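Local coordinates for protein chorismate synthase (Campylobacter jejuni, PDB 1SQ1) that probably converts 5-enolpyruvylshikimate-3-phosphate to chorismate with the help of reduced FMN, the last step of the pathway that feeds aromatic amino acid biosynthesis, at residues 138-142 and 337-341; 216-220 and 343-347; 292-296 and 320-325. Residue numbers count along the deposited sequence, not the author numbering.

Interaction 1: residues 138-142 and 337-341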
ATOM      1  N   ALA A 138     -16.957   4.681  11.301  1.00 58.06           N
ATOM      2  CA  ALA A 138     -15.871   4.131  12.087  1.00 58.20           C
ATOM      3  C   ALA A 138     -16.135   4.242  13.576  1.00 58.73           C
ATOM      4  O   ALA A 138     -15.663   3.414  14.346  1.00 58.99           O
ATOM      5  CB  ALA A 138     -14.557   4.808  11.728  1.00 58.31           C
ATOM      6  N   ALA A 139     -16.887   5.257  13.992  1.00 59.97           N
ATOM      7  CA  ALA A 139     -17.178   5.413  15.419  1.00 61.16           C
ATOM      8  C   ALA A 139     -18.036   4.243  15.892  1.00 63.64           C
ATOM      9  O   ALA A 139     -17.971   3.852  17.056  1.00 64.64           O
ATOM     10  CB  ALA A 139     -17.890   6.725  15.685  1.00 59.29           C
HETATM   11  N   MSE A 140     -18.832   3.680  14.985  1.00 64.54           N
HETATM   12  CA  MSE A 140     -19.662   2.547  15.330  1.00 64.87           C
HETATM   13  C   MSE A 140     -18.792   1.392  15.807  1.00 64.12           C
HETATM   14  O   MSE A 140     -19.131   0.722  16.772  1.00 65.33           O
HETATM   15  CB  MSE A 140     -20.526   2.148  14.133  1.00 67.88           C
HETATM   16  CG  MSE A 140     -21.647   3.141  13.846  1.00 72.65           C
HETATM   17 SE   MSE A 140     -22.480   2.911  12.111  1.00 85.09          SE
HETATM   18  CE  MSE A 140     -22.657   4.774  11.594  1.00 79.12           C
ATOM     19  N   LEU A 141     -17.660   1.162  15.154  1.00 64.71           N
ATOM     20  CA  LEU A 141     -16.764   0.085  15.583  1.00 65.39           C
ATOM     21  C   LEU A 141     -16.051   0.482  16.872  1.00 66.56           C
ATOM     22  O   LEU A 141     -15.713  -0.371  17.681  1.00 67.68           O
ATOM     23  CB  LEU A 141     -15.735  -0.232  14.486  1.00 64.27           C
ATOM     24  CG  LEU A 141     -14.650  -1.308  14.675  1.00 63.79           C
ATOM     25  CD1 LEU A 141     -13.416  -0.719  15.296  1.00 64.18           C
ATOM     26  CD2 LEU A 141     -15.189  -2.445  15.518  1.00 64.99           C
ATOM     27  N   LEU A 142     -15.835   1.781  17.060  1.00 68.20           N
ATOM     28  CA  LEU A 142     -15.167   2.294  18.252  1.00 69.34           C
ATOM     29  C   LEU A 142     -16.032   2.194  19.502  1.00 71.12           C
ATOM     30  O   LEU A 142     -15.523   1.996  20.609  1.00 71.41           O
ATOM     31  CB  LEU A 142     -14.750   3.750  18.040  1.00 68.84           C
ATOM     32  CG  LEU A 142     -13.524   3.995  17.159  1.00 67.48           C
ATOM     33  CD1 LEU A 142     -13.237   5.484  17.094  1.00 65.55           C
ATOM     34  CD2 LEU A 142     -12.322   3.258  17.741  1.00 67.00           C
ATOM     35  N   ARG A 337     -11.338   9.539  14.298  1.00 56.20           N
ATOM     36  CA  ARG A 337     -12.149   8.347  14.425  1.00 55.11           C
ATOM     37  C   ARG A 337     -11.574   7.303  13.480  1.00 54.52           C
ATOM     38  O   ARG A 337     -11.161   6.231  13.924  1.00 55.39           O
ATOM     39  CB  ARG A 337     -13.587   8.643  14.023  1.00 57.10           C
ATOM     40  CG  ARG A 337     -14.619   8.080  14.959  1.00 58.10           C
ATOM     41  CD  ARG A 337     -15.068   9.109  15.989  1.00 58.52           C
ATOM     42  NE  ARG A 337     -16.088  10.021  15.475  1.00 58.44           N
ATOM     43  CZ  ARG A 337     -16.968  10.644  16.261  1.00 60.08           C
ATOM     44  NH1 ARG A 337     -16.940  10.435  17.580  1.00 61.47           N
ATOM     45  NH2 ARG A 337     -17.862  11.481  15.749  1.00 57.03           N
ATOM     46  N   LEU A 338     -11.545   7.627  12.182  1.00 51.40           N
ATOM     47  CA  LEU A 338     -11.029   6.713  11.162  1.00 49.22           C
ATOM     48  C   LEU A 338      -9.685   6.112  11.555  1.00 49.21           C
ATOM     49  O   LEU A 338      -9.492   4.897  11.497  1.00 48.61           O
ATOM     50  CB  LEU A 338     -10.894   7.433   9.822  1.00 47.29           C
ATOM     51  CG  LEU A 338     -12.203   7.798   9.105  1.00 46.93           C
ATOM     52  CD1 LEU A 338     -11.934   8.967   8.197  1.00 45.09           C
ATOM     53  CD2 LEU A 338     -12.756   6.626   8.302  1.00 45.79           C
ATOM     54  N   VAL A 339      -8.752   6.960  11.963  1.00 49.11           N
ATOM     55  CA  VAL A 339      -7.445   6.465  12.365  1.00 48.29           C
ATOM     56  C   VAL A 339      -7.567   5.420  13.481  1.00 49.09           C
ATOM     57  O   VAL A 339      -7.167   4.270  13.295  1.00 48.79           O
ATOM     58  CB  VAL A 339      -6.542   7.609  12.848  1.00 47.31           C
ATOM     59  CG1 VAL A 339      -5.174   7.068  13.218  1.00 45.47           C
ATOM     60  CG2 VAL A 339      -6.419   8.659  11.760  1.00 47.76           C
ATOM     61  N   LEU A 340      -8.121   5.808  14.635  1.00 49.33           N
ATOM     62  CA  LEU A 340      -8.258   4.868  15.757  1.00 48.23           C
ATOM     63  C   LEU A 340      -8.936   3.551  15.375  1.00 49.25           C
ATOM     64  O   LEU A 340      -8.473   2.480  15.773  1.00 50.91           O
ATOM     65  CB  LEU A 340      -9.016   5.506  16.922  1.00 42.65           C
ATOM     66  CG  LEU A 340      -8.184   6.477  17.767  1.00 40.30           C
ATOM     67  CD1 LEU A 340      -9.047   7.062  18.853  1.00 32.81           C
ATOM     68  CD2 LEU A 340      -6.967   5.772  18.346  1.00 33.32           C
ATOM     69  N   ALA A 341     -10.016   3.625  14.603  1.00 48.64           N
ATOM     70  CA  ALA A 341     -10.717   2.426  14.187  1.00 48.33           C
ATOM     71  C   ALA A 341      -9.834   1.658  13.232  1.00 51.41           C
ATOM     72  O   ALA A 341     -10.062   0.479  12.972  1.00 52.53           O
ATOM     73  CB  ALA A 341     -12.005   2.790  13.515  1.00 48.70           C
TER

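Interaction 2: residues 216-220 and 343-347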
ATOM      1  N   ILE A 216      -4.766   0.087  25.027  1.00 57.97           N
ATOM      2  CA  ILE A 216      -3.311   0.219  25.049  1.00 58.26           C
ATOM      3  C   ILE A 216      -2.707  -0.500  23.857  1.00 58.08           C
ATOM      4  O   ILE A 216      -3.213  -1.525  23.432  1.00 59.34           O
ATOM      5  CB  ILE A 216      -2.705  -0.365  26.348  1.00 59.12           C
ATOM      6  CG1 ILE A 216      -2.930   0.605  27.508  1.00 60.06           C
ATOM      7  CG2 ILE A 216      -1.212  -0.621  26.180  1.00 59.25           C
ATOM      8  CD1 ILE A 216      -2.433   0.086  28.831  1.00 58.08           C
ATOM      9  N   GLY A 217      -1.640   0.050  23.294  1.00 59.13           N
ATOM     10  CA  GLY A 217      -1.018  -0.604  22.161  1.00 59.51           C
ATOM     11  C   GLY A 217      -1.541  -0.228  20.786  1.00 58.66           C
ATOM     12  O   GLY A 217      -1.083  -0.785  19.797  1.00 59.35           O
ATOM     13  N   LEU A 218      -2.501   0.686  20.707  1.00 56.46           N
ATOM     14  CA  LEU A 218      -3.001   1.107  19.408  1.00 55.95           C
ATOM     15  C   LEU A 218      -1.925   1.927  18.692  1.00 57.03           C
ATOM     16  O   LEU A 218      -1.508   2.979  19.171  1.00 59.18           O
ATOM     17  CB  LEU A 218      -4.265   1.937  19.572  1.00 54.10           C
ATOM     18  CG  LEU A 218      -5.480   1.106  19.964  1.00 53.33           C
ATOM     19  CD1 LEU A 218      -6.696   1.999  20.111  1.00 51.72           C
ATOM     20  CD2 LEU A 218      -5.727   0.051  18.897  1.00 53.17           C
ATOM     21  N   GLY A 219      -1.474   1.441  17.542  1.00 58.09           N
ATOM     22  CA  GLY A 219      -0.446   2.140  16.800  1.00 58.82           C
ATOM     23  C   GLY A 219       0.662   1.207  16.366  1.00 60.67           C
ATOM     24  O   GLY A 219       1.200   0.450  17.172  1.00 61.32           O
ATOM     25  N   GLU A 220       0.995   1.265  15.081  1.00 62.66           N
ATOM     26  CA  GLU A 220       2.042   0.431  14.486  1.00 64.95           C
ATOM     27  C   GLU A 220       3.396   1.123  14.555  1.00 63.97           C
ATOM     28  O   GLU A 220       3.708   1.964  13.716  1.00 64.74           O
ATOM     29  CB  GLU A 220       1.707   0.143  13.022  1.00 68.36           C
ATOM     30  CG  GLU A 220       0.552  -0.832  12.821  1.00 71.55           C
ATOM     31  CD  GLU A 220       0.841  -2.190  13.429  1.00 73.25           C
ATOM     32  OE1 GLU A 220       0.089  -2.603  14.344  1.00 74.89           O
ATOM     33  OE2 GLU A 220       1.814  -2.844  12.980  1.00 72.34           O
ATOM     34  N   CYS A 343      -6.223   1.608  13.577  1.00 54.42           N
ATOM     35  CA  CYS A 343      -5.188   0.952  14.382  1.00 58.11           C
ATOM     36  C   CYS A 343      -5.779  -0.215  15.151  1.00 59.63           C
ATOM     37  O   CYS A 343      -5.090  -1.196  15.452  1.00 60.95           O
ATOM     38  CB  CYS A 343      -4.583   1.905  15.410  1.00 59.27           C
ATOM     39  SG  CYS A 343      -3.962   3.456  14.762  1.00 61.21           S
ATOM     40  N   LEU A 344      -7.061  -0.086  15.477  1.00 60.08           N
ATOM     41  CA  LEU A 344      -7.790  -1.097  16.236  1.00 59.64           C
ATOM     42  C   LEU A 344      -7.791  -2.434  15.491  1.00 59.80           C
ATOM     43  O   LEU A 344      -7.665  -3.497  16.104  1.00 60.06           O
ATOM     44  CB  LEU A 344      -9.222  -0.598  16.485  1.00 59.48           C
ATOM     45  CG  LEU A 344     -10.038  -1.165  17.644  1.00 56.34           C
ATOM     46  CD1 LEU A 344     -11.283  -0.326  17.855  1.00 55.23           C
ATOM     47  CD2 LEU A 344     -10.395  -2.582  17.340  1.00 56.39           C
ATOM     48  N   LEU A 345      -7.929  -2.369  14.167  1.00 57.79           N
ATOM     49  CA  LEU A 345      -7.926  -3.563  13.336  1.00 57.25           C
ATOM     50  C   LEU A 345      -6.478  -4.008  13.070  1.00 57.65           C
ATOM     51  O   LEU A 345      -6.164  -5.195  13.099  1.00 58.39           O
ATOM     52  CB  LEU A 345      -8.659  -3.279  12.023  1.00 56.05           C
ATOM     53  CG  LEU A 345     -10.132  -2.891  12.213  1.00 56.84           C
ATOM     54  CD1 LEU A 345     -10.719  -2.275  10.946  1.00 56.33           C
ATOM     55  CD2 LEU A 345     -10.911  -4.121  12.609  1.00 55.67           C
ATOM     56  N   LEU A 346      -5.588  -3.054  12.834  1.00 57.53           N
ATOM     57  CA  LEU A 346      -4.194  -3.379  12.585  1.00 58.16           C
ATOM     58  C   LEU A 346      -3.535  -4.122  13.733  1.00 59.95           C
ATOM     59  O   LEU A 346      -2.741  -5.032  13.521  1.00 58.66           O
ATOM     60  CB  LEU A 346      -3.395  -2.112  12.333  1.00 56.93           C
ATOM     61  CG  LEU A 346      -3.604  -1.426  10.992  1.00 56.06           C
ATOM     62  CD1 LEU A 346      -2.791  -0.143  10.984  1.00 54.01           C
ATOM     63  CD2 LEU A 346      -3.193  -2.358   9.859  1.00 52.89           C
ATOM     64  N   ASN A 347      -3.860  -3.719  14.954  1.00 62.44           N
ATOM     65  CA  ASN A 347      -3.259  -4.317  16.131  1.00 64.75           C
ATOM     66  C   ASN A 347      -3.945  -5.612  16.562  1.00 66.57           C
ATOM     67  O   ASN A 347      -3.639  -6.173  17.616  1.00 66.09           O
ATOM     68  CB  ASN A 347      -3.298  -3.304  17.266  1.00 65.39           C
ATOM     69  CG  ASN A 347      -2.344  -3.643  18.369  1.00 66.40           C
ATOM     70  OD1 ASN A 347      -1.128  -3.557  18.192  1.00 68.37           O
ATOM     71  ND2 ASN A 347      -2.880  -4.037  19.519  1.00 66.25           N
TER

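Interaction 3: residues 292-296 and 320-325. With SO4 (sulfate ion), chain B.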
ATOM      1  N   PHE A 292      -6.662  25.823  13.183  1.00 51.93           N
ATOM      2  CA  PHE A 292      -7.137  26.231  11.882  1.00 53.71           C
ATOM      3  C   PHE A 292      -6.819  27.692  11.566  1.00 56.27           C
ATOM      4  O   PHE A 292      -6.932  28.578  12.423  1.00 57.39           O
ATOM      5  CB  PHE A 292      -8.643  26.026  11.792  1.00 51.81           C
ATOM      6  CG  PHE A 292      -9.065  24.585  11.734  1.00 51.35           C
ATOM      7  CD1 PHE A 292      -8.975  23.768  12.859  1.00 50.34           C
ATOM      8  CD2 PHE A 292      -9.608  24.062  10.568  1.00 48.37           C
ATOM      9  CE1 PHE A 292      -9.412  22.460  12.821  1.00 51.33           C
ATOM     10  CE2 PHE A 292     -10.049  22.752  10.519  1.00 50.37           C
ATOM     11  CZ  PHE A 292      -9.957  21.947  11.649  1.00 52.15           C
ATOM     12  N   LYS A 293      -6.430  27.943  10.320  1.00 56.86           N
ATOM     13  CA  LYS A 293      -6.122  29.298   9.887  1.00 57.55           C
ATOM     14  C   LYS A 293      -7.419  29.916   9.395  1.00 58.68           C
ATOM     15  O   LYS A 293      -8.415  29.211   9.203  1.00 59.23           O
ATOM     16  CB  LYS A 293      -5.107  29.279   8.745  1.00 56.18           C
ATOM     17  CG  LYS A 293      -5.685  28.886   7.387  1.00 54.41           C
ATOM     18  CD  LYS A 293      -4.620  28.883   6.284  1.00 52.41           C
ATOM     19  CE  LYS A 293      -5.238  28.582   4.922  1.00 53.31           C
ATOM     20  NZ  LYS A 293      -4.272  28.818   3.821  1.00 54.76           N
ATOM     21  N   PRO A 294      -7.436  31.242   9.204  1.00 59.43           N
ATOM     22  CA  PRO A 294      -8.667  31.867   8.723  1.00 61.49           C
ATOM     23  C   PRO A 294      -8.952  31.458   7.281  1.00 64.03           C
ATOM     24  O   PRO A 294      -8.046  31.362   6.447  1.00 64.01           O
ATOM     25  CB  PRO A 294      -8.382  33.359   8.872  1.00 60.00           C
ATOM     26  CG  PRO A 294      -6.891  33.436   8.778  1.00 60.26           C
ATOM     27  CD  PRO A 294      -6.451  32.262   9.593  1.00 58.51           C
ATOM     28  N   THR A 295     -10.225  31.196   7.012  1.00 67.45           N
ATOM     29  CA  THR A 295     -10.706  30.797   5.694  1.00 71.25           C
ATOM     30  C   THR A 295     -10.142  31.713   4.616  1.00 73.11           C
ATOM     31  O   THR A 295     -10.247  32.934   4.720  1.00 74.17           O
ATOM     32  CB  THR A 295     -12.225  30.904   5.640  1.00 72.87           C
ATOM     33  OG1 THR A 295     -12.763  30.698   6.953  1.00 73.59           O
ATOM     34  CG2 THR A 295     -12.786  29.873   4.691  1.00 74.96           C
ATOM     35  N   PRO A 296      -9.558  31.137   3.552  1.00 74.93           N
ATOM     36  CA  PRO A 296      -8.979  31.934   2.458  1.00 75.52           C
ATOM     37  C   PRO A 296     -10.017  32.741   1.669  1.00 75.53           C
ATOM     38  O   PRO A 296     -10.874  32.173   0.984  1.00 75.13           O
ATOM     39  CB  PRO A 296      -8.294  30.880   1.597  1.00 75.27           C
ATOM     40  CG  PRO A 296      -9.216  29.704   1.746  1.00 74.82           C
ATOM     41  CD  PRO A 296      -9.494  29.698   3.244  1.00 74.23           C
ATOM     42  N   HIS A 320     -20.135  32.911   2.810  1.00107.90           N
ATOM     43  CA  HIS A 320     -18.853  32.227   3.017  1.00105.73           C
ATOM     44  C   HIS A 320     -18.710  31.721   4.460  1.00103.31           C
ATOM     45  O   HIS A 320     -19.688  31.670   5.209  1.00103.48           O
ATOM     46  CB  HIS A 320     -17.696  33.173   2.685  1.00106.76           C
ATOM     47  CG  HIS A 320     -16.403  32.477   2.410  1.00107.43           C
ATOM     48  ND1 HIS A 320     -16.228  31.639   1.328  1.00108.33           N
ATOM     49  CD2 HIS A 320     -15.221  32.496   3.066  1.00108.02           C
ATOM     50  CE1 HIS A 320     -14.990  31.173   1.331  1.00108.60           C
ATOM     51  NE2 HIS A 320     -14.359  31.680   2.377  1.00109.11           N
ATOM     52  N   ASP A 321     -17.501  31.332   4.852  1.00 99.31           N
ATOM     53  CA  ASP A 321     -17.300  30.863   6.216  1.00 95.44           C
ATOM     54  C   ASP A 321     -16.247  31.731   6.896  1.00 92.20           C
ATOM     55  O   ASP A 321     -15.051  31.605   6.624  1.00 91.50           O
ATOM     56  CB  ASP A 321     -16.856  29.393   6.243  1.00 94.85           C
ATOM     57  CG  ASP A 321     -17.100  28.733   7.600  1.00 94.52           C
ATOM     58  OD1 ASP A 321     -17.021  29.438   8.633  1.00 91.94           O
ATOM     59  OD2 ASP A 321     -17.357  27.508   7.635  1.00 94.59           O
ATOM     60  N   PRO A 322     -16.686  32.637   7.784  1.00 88.21           N
ATOM     61  CA  PRO A 322     -15.794  33.537   8.513  1.00 85.13           C
ATOM     62  C   PRO A 322     -14.913  32.809   9.518  1.00 82.82           C
ATOM     63  O   PRO A 322     -13.979  33.386  10.072  1.00 82.57           O
ATOM     64  CB  PRO A 322     -16.765  34.495   9.185  1.00 86.16           C
ATOM     65  CG  PRO A 322     -17.943  33.625   9.454  1.00 86.10           C
ATOM     66  CD  PRO A 322     -18.090  32.901   8.144  1.00 87.02           C
ATOM     67  N   CYS A 323     -15.222  31.541   9.760  1.00 80.51           N
ATOM     68  CA  CYS A 323     -14.449  30.743  10.701  1.00 77.76           C
ATOM     69  C   CYS A 323     -14.705  29.272  10.463  1.00 76.01           C
ATOM     70  O   CYS A 323     -15.558  28.672  11.112  1.00 76.62           O
ATOM     71  CB  CYS A 323     -14.827  31.086  12.137  1.00 77.00           C
ATOM     72  SG  CYS A 323     -13.898  30.127  13.336  1.00 74.44           S
ATOM     73  N   VAL A 324     -13.950  28.692   9.541  1.00 73.72           N
ATOM     74  CA  VAL A 324     -14.123  27.292   9.195  1.00 71.39           C
ATOM     75  C   VAL A 324     -13.599  26.351  10.273  1.00 69.22           C
ATOM     76  O   VAL A 324     -13.808  25.146  10.204  1.00 68.67           O
ATOM     77  CB  VAL A 324     -13.442  26.984   7.842  1.00 72.41           C
ATOM     78  CG1 VAL A 324     -11.921  27.080   7.973  1.00 72.46           C
ATOM     79  CG2 VAL A 324     -13.870  25.621   7.348  1.00 73.80           C
ATOM     80  N   GLY A 325     -12.917  26.901  11.269  1.00 68.04           N
ATOM     81  CA  GLY A 325     -12.409  26.077  12.352  1.00 67.34           C
ATOM     82  C   GLY A 325     -13.538  25.473  13.179  1.00 68.57           C
ATOM     83  O   GLY A 325     -13.325  24.542  13.954  1.00 68.35           O
TER
HETATM   84  S   SO4 B 401      -4.667  24.576   3.476  1.00 69.29           S
HETATM   85  O1  SO4 B 401      -5.875  24.868   2.675  1.00 65.98           O
HETATM   86  O2  SO4 B 401      -3.595  24.014   2.612  1.00 70.16           O
HETATM   87  O3  SO4 B 401      -4.167  25.816   4.105  1.00 70.00           O
HETATM   88  O4  SO4 B 401      -5.001  23.588   4.522  1.00 70.37           O

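Interaction 1: residues 138-142 and 337-341
Two helices cross here at 48°, with their short axes 8.7 Å apart, and small side chains at the interface allow the close approach. Ala341 points its methyl at the flank of the Ala138 methyl, CB to CB at 3.7 Å. The Ala138 methyl settles against the backbone of the other helix, its CB 4.0 Å from Leu338 CA. In return, Ala341 CB fills a hollow built by Ala138, Leu142 (CG at 4.1 Å) and Leu141 (CD1 at 4.2 Å). Leu142 is the large bump of its segment: it wedges between Arg337, Leu340 and Ala341, with its CD1 3.6 Å from Arg337 CG and its CD2 4.1 Å from Leu340 CB. Arg337 lends its aliphatic stem to the packing, its CG also lying 3.6 Å from Ala139 CB, while that same methyl covers one face of the guanidinium. The charged end continues past the interface to a salt bridge with Glu42. This is buried, apolar helix-to-helix packing in the middle of the chorismate synthase fold, where helices lie between two antiparallel sheets. Helix 36-45 abuts Ala139 and Arg337, helix 226-235 covers Leu340 through Leu226, and Leu141 reaches Leu352 of a second subunit.

Interaction 2: residues 216-220 and 343-347
Segment 216-220 is an irregular link whose CA trace comes nearest the other segment at Gly219, 5.5 Å from Cys343 CA. Gly217 (phi/psi 89°/1°) and Gly219 (132°/130°) adopt angles at which a CB would clash with the preceding carbonyl oxygen. Opposite them runs the last turn of helix 325-346, where Asn347 N still bonds to Cys343 O at 2.9 Å, although Asn347 is the first residue to leave helical angles. The contact thus ties the loop between strand 205-212 and helix 226-235 to the C-terminal end of the long helix, beside a subunit interface of the tetramer. Leu218 plugs the helix surface: its CD2 lies 3.6 Å from Leu344 CA and 4.1 Å from Cys343 CB. Cys343 CB in turn packs 3.8 Å from Gly219 N, where no loop side chain intervenes. Glu220 lays its stem on Leu346, with Glu220 CG 3.9 Å from Leu346 CD1. The Glu220 carboxylate forms a long, weak ion pair with Arg7 of a second subunit. Leu344 O is hydrogen-bonded to Tyr359 of that same subunit, which also packs on Leu218.

Interaction 3: residues 292-296 and 320-325
Both segments border the predicted FMN site: Lys293, Pro294, Thr295 and Pro296 are assigned to it, and His320 directly follows Arg319, another of its residues. Thr295 is the polar hub. Its OG1 donates a very short hydrogen bond to Asp321 O at 2.5 Å and accepts a weak one from Val324 N at 3.5 Å, so a single hydroxyl bridges two backbone points of the facing segment. That segment is itself shaped by an Asx turn, with Cys323 N bonded to Asp321 OD1 at 3.0 Å. The Thr295 methyl reaches His320, CG2 to NE2 at 3.3 Å, while Val324 CG1 packs 3.9 Å from Thr295 OG1. At the other end, Gly325 CA sits over the face of the Phe292 ring, 4.1 Å from its centroid, a CH-pi contact; a CB on Gly325 would come tightly against Phe292 CB. Lys293 turns away from this interface, and its NZ makes a weak 3.0 Å hydrogen bond to O3 of a sulfate, probably from the crystallisation liquor, which Ala239 N and Gly278 N of a third subunit also bind. The two ends of the connection from strand 286-292 to helix 325-346 are thus pinned together beside the predicted FMN-binding residues, consistent with the flavin site of a chorismate synthase.

Overall arrangement
Helix 325-346 is the thread through all three contacts: interaction 3 lies where the chain enters it, interaction 1 grips its later half and interaction 2 its C-terminal end. Along the chain the segments of interactions 1 and 2 alternate, whereas both segments of interaction 3 fall between 216-220 and 337-341. Interactions 1 and 2, with centres 12 Å apart, merge into one apolar cluster: Leu344 CD1 lies 3.4 Å from Leu141 CD1. Interaction 3 touches neither, its centre being 27 Å from that of interaction 1 and 33 Å from that of interaction 2. The helix therefore spans from the predicted FMN site, through the buried helical layer, to a subunit interface.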